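Local coordinates for protein adenosine kinase, putative (Trypanosoma brucei, PDB 3OTX) that probably phosphorylates adenosine to AMP with ATP as phosphate donor, using magnesium, in the purine salvage pathway, at residues K292-F303 with G324-D335. The protein carries 1 engineered substitution. Residues are numbered along the deposited sequence; the frame is centred on the assembly and turned at random.
Sequences KVIDMNGAGDAF and GHYTAQEVIQRD. With AP5 (bis(adenosine)-5'-pentaphosphate), chain C.
I332 packs its CG2 methyl against the CB of A299 at 3.6 Å. Its CG1 branch sits between the backbone N and the carbonyl carbon (chi1 71°). CD1 thereby meets an adenine of AP5, 3.6 Å from C5A, and V293 CG2 comes against the same methyl. A302 CB presses on V331 CB and CG2, and on another side it lies against A328 CA. V331 turns its other methyl, CG1, to N297 CB and G298 O.

Three hydrogen bonds join the segments. I294 N donates to I332 O at 2.9 Å. The amide of N297 gives ND2 to V331 O at 3.1 Å, tilted 32° from the carbonyl plane. R334 N reaches the same oxygen from the opposite face, so two donors grip it. The hydroxyl of T327 donates to A302 from above the carbonyl plane, 2.7 Å from T327 OG1 to A302 O. T323 O, one turn back in the same helix, is a second carbonyl within hydrogen-bonding reach of this hydroxyl.

The sequence GAGD in 298-301 is the anion-hole motif of PfkB (ribokinase-like) kinases, at the start of helix 300-311. A299 N donates to O1G of AP5 and D301 N to O1E. D301 is the predicted proton acceptor; its carboxylate is hydrogen-bonded to S66 and N69. From helix 317-332, Q329 NE2 donates to adenine N3A at 3.2 Å, and also to P286 O.

F303 and H325 lie side by side, rim to rim, with planes at 38°. H325 CD2 is at the edge of the phenyl ring, while H325 NE2 bonds to T272. Farther out, water 1 bridges K292 O and Q333 O, donating to both. Q333 NE2 reaches back to Q329 O, and the guanidinium of R334 makes a cation-pi contact with W76.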
# COMPACT_ATOMS: atom_id res chain seq x y z
N LYS A 292 -23.38 -3.30 -5.57
CA LYS A 292 -22.30 -4.07 -6.17
C LYS A 292 -21.03 -4.06 -5.33
O LYS A 292 -20.13 -4.87 -5.54
CB LYS A 292 -22.01 -3.59 -7.59
CG LYS A 292 -23.18 -3.80 -8.53
CD LYS A 292 -22.89 -3.27 -9.92
CE LYS A 292 -24.15 -3.27 -10.76
NZ LYS A 292 -23.99 -2.41 -11.95
N VAL A 293 -20.96 -3.15 -4.37
CA VAL A 293 -19.78 -3.05 -3.52
C VAL A 293 -19.91 -4.11 -2.43
O VAL A 293 -20.83 -4.05 -1.61
CB VAL A 293 -19.62 -1.65 -2.90
CG1 VAL A 293 -18.41 -1.59 -1.96
CG2 VAL A 293 -19.49 -0.61 -4.01
N ILE A 294 -19.00 -5.08 -2.44
CA ILE A 294 -19.01 -6.19 -1.49
C ILE A 294 -18.03 -5.97 -0.32
O ILE A 294 -17.04 -5.27 -0.47
CB ILE A 294 -18.75 -7.52 -2.23
CG1 ILE A 294 -19.91 -7.78 -3.21
CG2 ILE A 294 -18.57 -8.69 -1.26
CD1 ILE A 294 -19.54 -8.60 -4.41
N ASP A 295 -18.33 -6.57 0.84
CA ASP A 295 -17.56 -6.35 2.09
C ASP A 295 -16.24 -7.12 2.21
O ASP A 295 -15.64 -7.19 3.29
CB ASP A 295 -18.45 -6.68 3.30
CG ASP A 295 -18.97 -8.13 3.28
OD1 ASP A 295 -18.36 -9.00 2.62
OD2 ASP A 295 -20.00 -8.39 3.95
N MET A 296 -15.77 -7.69 1.11
CA MET A 296 -14.58 -8.52 1.11
C MET A 296 -13.28 -7.71 1.09
O MET A 296 -12.50 -7.75 2.05
CB MET A 296 -14.60 -9.42 -0.11
CG MET A 296 -14.89 -10.87 0.15
SD MET A 296 -13.63 -11.84 -0.70
CE MET A 296 -13.30 -10.88 -2.19
N ASN A 297 -13.05 -7.00 -0.03
CA ASN A 297 -11.83 -6.27 -0.29
C ASN A 297 -11.93 -4.78 0.06
O ASN A 297 -13.01 -4.19 0.11
CB ASN A 297 -11.38 -6.40 -1.76
CG ASN A 297 -11.09 -7.84 -2.19
OD1 ASN A 297 -10.26 -8.53 -1.59
ND2 ASN A 297 -11.75 -8.29 -3.25
N GLY A 298 -10.77 -4.19 0.31
CA GLY A 298 -10.68 -2.74 0.46
C GLY A 298 -10.28 -2.19 -0.89
O GLY A 298 -10.05 -2.94 -1.83
N ALA A 299 -10.20 -0.86 -0.97
CA ALA A 299 -10.04 -0.14 -2.26
C ALA A 299 -8.70 0.56 -2.40
O ALA A 299 -8.32 0.93 -3.52
CB ALA A 299 -11.14 0.94 -2.39
N GLY A 300 -7.98 0.75 -1.30
CA GLY A 300 -6.80 1.65 -1.32
C GLY A 300 -5.65 1.09 -2.12
O GLY A 300 -5.12 1.75 -3.04
N ASP A 301 -5.25 -0.14 -1.79
CA ASP A 301 -4.16 -0.76 -2.56
C ASP A 301 -4.54 -0.91 -4.03
O ASP A 301 -3.68 -0.78 -4.92
CB ASP A 301 -3.83 -2.14 -1.98
CG ASP A 301 -3.33 -2.07 -0.55
OD1 ASP A 301 -2.74 -1.02 -0.16
OD2 ASP A 301 -3.47 -3.07 0.19
N ALA A 302 -5.81 -1.22 -4.30
CA ALA A 302 -6.24 -1.40 -5.70
C ALA A 302 -6.15 -0.08 -6.46
O ALA A 302 -5.69 -0.06 -7.61
CB ALA A 302 -7.64 -1.98 -5.76
N PHE A 303 -6.54 1.02 -5.81
CA PHE A 303 -6.35 2.35 -6.44
C PHE A 303 -4.87 2.55 -6.79
O PHE A 303 -4.54 2.94 -7.93
CB PHE A 303 -6.82 3.50 -5.52
CG PHE A 303 -6.48 4.86 -6.08
CD1 PHE A 303 -7.30 5.44 -7.04
CD2 PHE A 303 -5.33 5.50 -5.67
CE1 PHE A 303 -6.99 6.67 -7.59
CE2 PHE A 303 -4.99 6.74 -6.22
CZ PHE A 303 -5.82 7.32 -7.20
N GLY A 324 -6.65 4.27 -11.48
CA GLY A 324 -6.77 3.82 -10.10
C GLY A 324 -8.25 3.67 -9.72
O GLY A 324 -8.60 2.76 -8.98
N HIS A 325 -9.11 4.57 -10.21
CA HIS A 325 -10.54 4.41 -9.94
C HIS A 325 -11.07 3.14 -10.57
O HIS A 325 -11.87 2.42 -9.97
CB HIS A 325 -11.37 5.59 -10.46
CG HIS A 325 -11.05 6.88 -9.80
ND1 HIS A 325 -11.41 8.08 -10.36
CD2 HIS A 325 -10.42 7.17 -8.63
CE1 HIS A 325 -11.01 9.07 -9.58
NE2 HIS A 325 -10.41 8.54 -8.52
N TYR A 326 -10.61 2.85 -11.79
CA TYR A 326 -11.05 1.65 -12.46
C TYR A 326 -10.68 0.38 -11.64
O TYR A 326 -11.53 -0.48 -11.37
CB TYR A 326 -10.45 1.58 -13.88
CG TYR A 326 -10.62 0.21 -14.44
CD1 TYR A 326 -11.87 -0.24 -14.90
CD2 TYR A 326 -9.56 -0.68 -14.43
CE1 TYR A 326 -12.04 -1.55 -15.39
CE2 TYR A 326 -9.72 -1.99 -14.88
CZ TYR A 326 -10.95 -2.41 -15.36
OH TYR A 326 -11.07 -3.70 -15.80
N THR A 327 -9.40 0.27 -11.29
CA THR A 327 -8.94 -0.89 -10.56
C THR A 327 -9.59 -1.00 -9.19
O THR A 327 -10.00 -2.09 -8.78
CB THR A 327 -7.40 -0.98 -10.47
OG1 THR A 327 -6.87 0.25 -10.01
CG2 THR A 327 -6.80 -1.25 -11.86
N ALA A 328 -9.73 0.13 -8.49
CA ALA A 328 -10.40 0.10 -7.17
C ALA A 328 -11.85 -0.37 -7.31
O ALA A 328 -12.31 -1.23 -6.53
CB ALA A 328 -10.33 1.48 -6.52
N GLN A 329 -12.54 0.14 -8.32
CA GLN A 329 -13.91 -0.25 -8.55
C GLN A 329 -14.04 -1.72 -8.93
O GLN A 329 -15.00 -2.37 -8.55
CB GLN A 329 -14.60 0.69 -9.52
CG GLN A 329 -14.89 2.02 -8.81
CD GLN A 329 -15.79 2.97 -9.56
OE1 GLN A 329 -15.98 2.84 -10.77
NE2 GLN A 329 -16.36 3.92 -8.85
N GLU A 330 -13.04 -2.25 -9.63
CA GLU A 330 -13.09 -3.68 -9.96
C GLU A 330 -12.93 -4.54 -8.70
O GLU A 330 -13.70 -5.49 -8.48
CB GLU A 330 -12.01 -4.05 -10.99
CG GLU A 330 -12.29 -3.59 -12.41
CD GLU A 330 -13.57 -4.15 -13.02
OE1 GLU A 330 -13.81 -5.37 -12.88
OE2 GLU A 330 -14.33 -3.37 -13.63
N VAL A 331 -11.94 -4.20 -7.91
CA VAL A 331 -11.56 -4.99 -6.73
C VAL A 331 -12.68 -5.00 -5.67
O VAL A 331 -12.98 -6.06 -5.08
CB VAL A 331 -10.18 -4.54 -6.18
CG1 VAL A 331 -9.94 -5.04 -4.76
CG2 VAL A 331 -9.07 -5.05 -7.11
N ILE A 332 -13.34 -3.87 -5.46
CA ILE A 332 -14.37 -3.81 -4.41
C ILE A 332 -15.66 -4.53 -4.81
O ILE A 332 -16.52 -4.81 -3.96
CB ILE A 332 -14.65 -2.34 -3.92
CG1 ILE A 332 -15.39 -1.56 -5.02
CG2 ILE A 332 -13.36 -1.67 -3.38
CD1 ILE A 332 -15.74 -0.13 -4.69
N GLN A 333 -15.78 -4.83 -6.10
CA GLN A 333 -16.90 -5.63 -6.60
C GLN A 333 -16.64 -7.14 -6.56
O GLN A 333 -17.48 -7.92 -6.98
CB GLN A 333 -17.28 -5.20 -8.02
CG GLN A 333 -17.91 -3.83 -8.10
CD GLN A 333 -18.22 -3.42 -9.52
OE1 GLN A 333 -19.22 -3.85 -10.09
NE2 GLN A 333 -17.38 -2.57 -10.11
N ARG A 334 -15.48 -7.56 -6.07
CA ARG A 334 -15.17 -8.99 -6.02
C ARG A 334 -15.76 -9.64 -4.76
O ARG A 334 -15.72 -9.04 -3.68
CB ARG A 334 -13.67 -9.24 -6.14
CG ARG A 334 -13.20 -9.26 -7.59
CD ARG A 334 -11.75 -8.83 -7.71
NE ARG A 334 -11.08 -9.48 -8.84
CZ ARG A 334 -10.03 -8.98 -9.48
NH1 ARG A 334 -9.51 -7.81 -9.13
NH2 ARG A 334 -9.50 -9.65 -10.49
N ASP A 335 -16.31 -10.84 -4.92
CA ASP A 335 -17.08 -11.49 -3.83
C ASP A 335 -16.24 -12.38 -2.91
O ASP A 335 -16.03 -13.56 -3.16
CB ASP A 335 -18.32 -12.22 -4.37
CG ASP A 335 -18.06 -12.98 -5.66
OD1 ASP A 335 -16.89 -13.32 -5.95
OD2 ASP A 335 -19.04 -13.24 -6.39
PA AP5 C . -11.01 4.97 -0.70
O1A AP5 C . -12.20 4.56 0.16
O2A AP5 C . -10.68 6.45 -0.62
O3A AP5 C . -9.65 4.18 -0.35
PB AP5 C . -9.14 3.74 1.12
O1B AP5 C . -9.81 4.52 2.22
O2B AP5 C . -7.65 3.76 1.07
O3B AP5 C . -9.68 2.25 1.12
PG AP5 C . -9.97 1.19 2.27
O1G AP5 C . -11.00 0.24 1.74
O2G AP5 C . -10.50 1.78 3.56
O3G AP5 C . -8.59 0.49 2.34
PD AP5 C . -8.07 -0.72 3.29
O1D AP5 C . -9.12 -1.23 4.26
O2D AP5 C . -6.75 -0.24 3.83
O3D AP5 C . -7.88 -1.88 2.20
PE AP5 C . -6.56 -2.13 1.30
O1E AP5 C . -6.00 -0.81 0.85
O2E AP5 C . -6.89 -3.17 0.23
O5F AP5 C . -11.30 4.47 -2.19
C5F AP5 C . -10.30 4.56 -3.20
C4F AP5 C . -10.97 4.57 -4.56
O4F AP5 C . -11.83 3.43 -4.69
C3F AP5 C . -11.91 5.75 -4.79
O3F AP5 C . -11.19 6.84 -5.30
C2F AP5 C . -12.94 5.18 -5.73
O2F AP5 C . -12.44 5.20 -7.05
C1F AP5 C . -13.03 3.72 -5.29
N9A AP5 C . -14.11 3.47 -4.29
C8A AP5 C . -13.93 3.18 -2.93
N7A AP5 C . -15.17 2.99 -2.39
C5A AP5 C . -16.10 3.15 -3.36
C6A AP5 C . -17.47 3.03 -3.39
N6A AP5 C . -18.17 2.62 -2.33
N1A AP5 C . -18.13 3.24 -4.58
C2A AP5 C . -17.45 3.53 -5.75
N3A AP5 C . -16.08 3.63 -5.71
C4A AP5 C . -15.42 3.42 -4.56
O5J AP5 C . -5.50 -2.76 2.35
C5J AP5 C . -5.79 -3.99 2.99
C4J AP5 C . -4.44 -4.66 3.19
O4J AP5 C . -3.68 -3.99 4.21
C3J AP5 C . -4.53 -6.10 3.71
O3J AP5 C . -4.24 -6.97 2.62
C2J AP5 C . -3.48 -6.17 4.83
O2J AP5 C . -2.63 -7.31 4.75
C1J AP5 C . -2.70 -4.90 4.62
N9B AP5 C . -2.00 -4.42 5.82
C8B AP5 C . -2.61 -4.11 7.01
N7B AP5 C . -1.62 -3.76 7.87
C5B AP5 C . -0.41 -3.84 7.23
C6B AP5 C . 0.90 -3.58 7.64
N6B AP5 C . 1.25 -3.25 8.89
N1B AP5 C . 1.87 -3.82 6.70
C2B AP5 C . 1.63 -4.17 5.40
N3B AP5 C . 0.34 -4.47 5.01
C4B AP5 C . -0.66 -4.26 5.92
O HOH W 1 -20.28 -7.06 -7.17
O HOH W 2 -14.95 -6.91 -2.39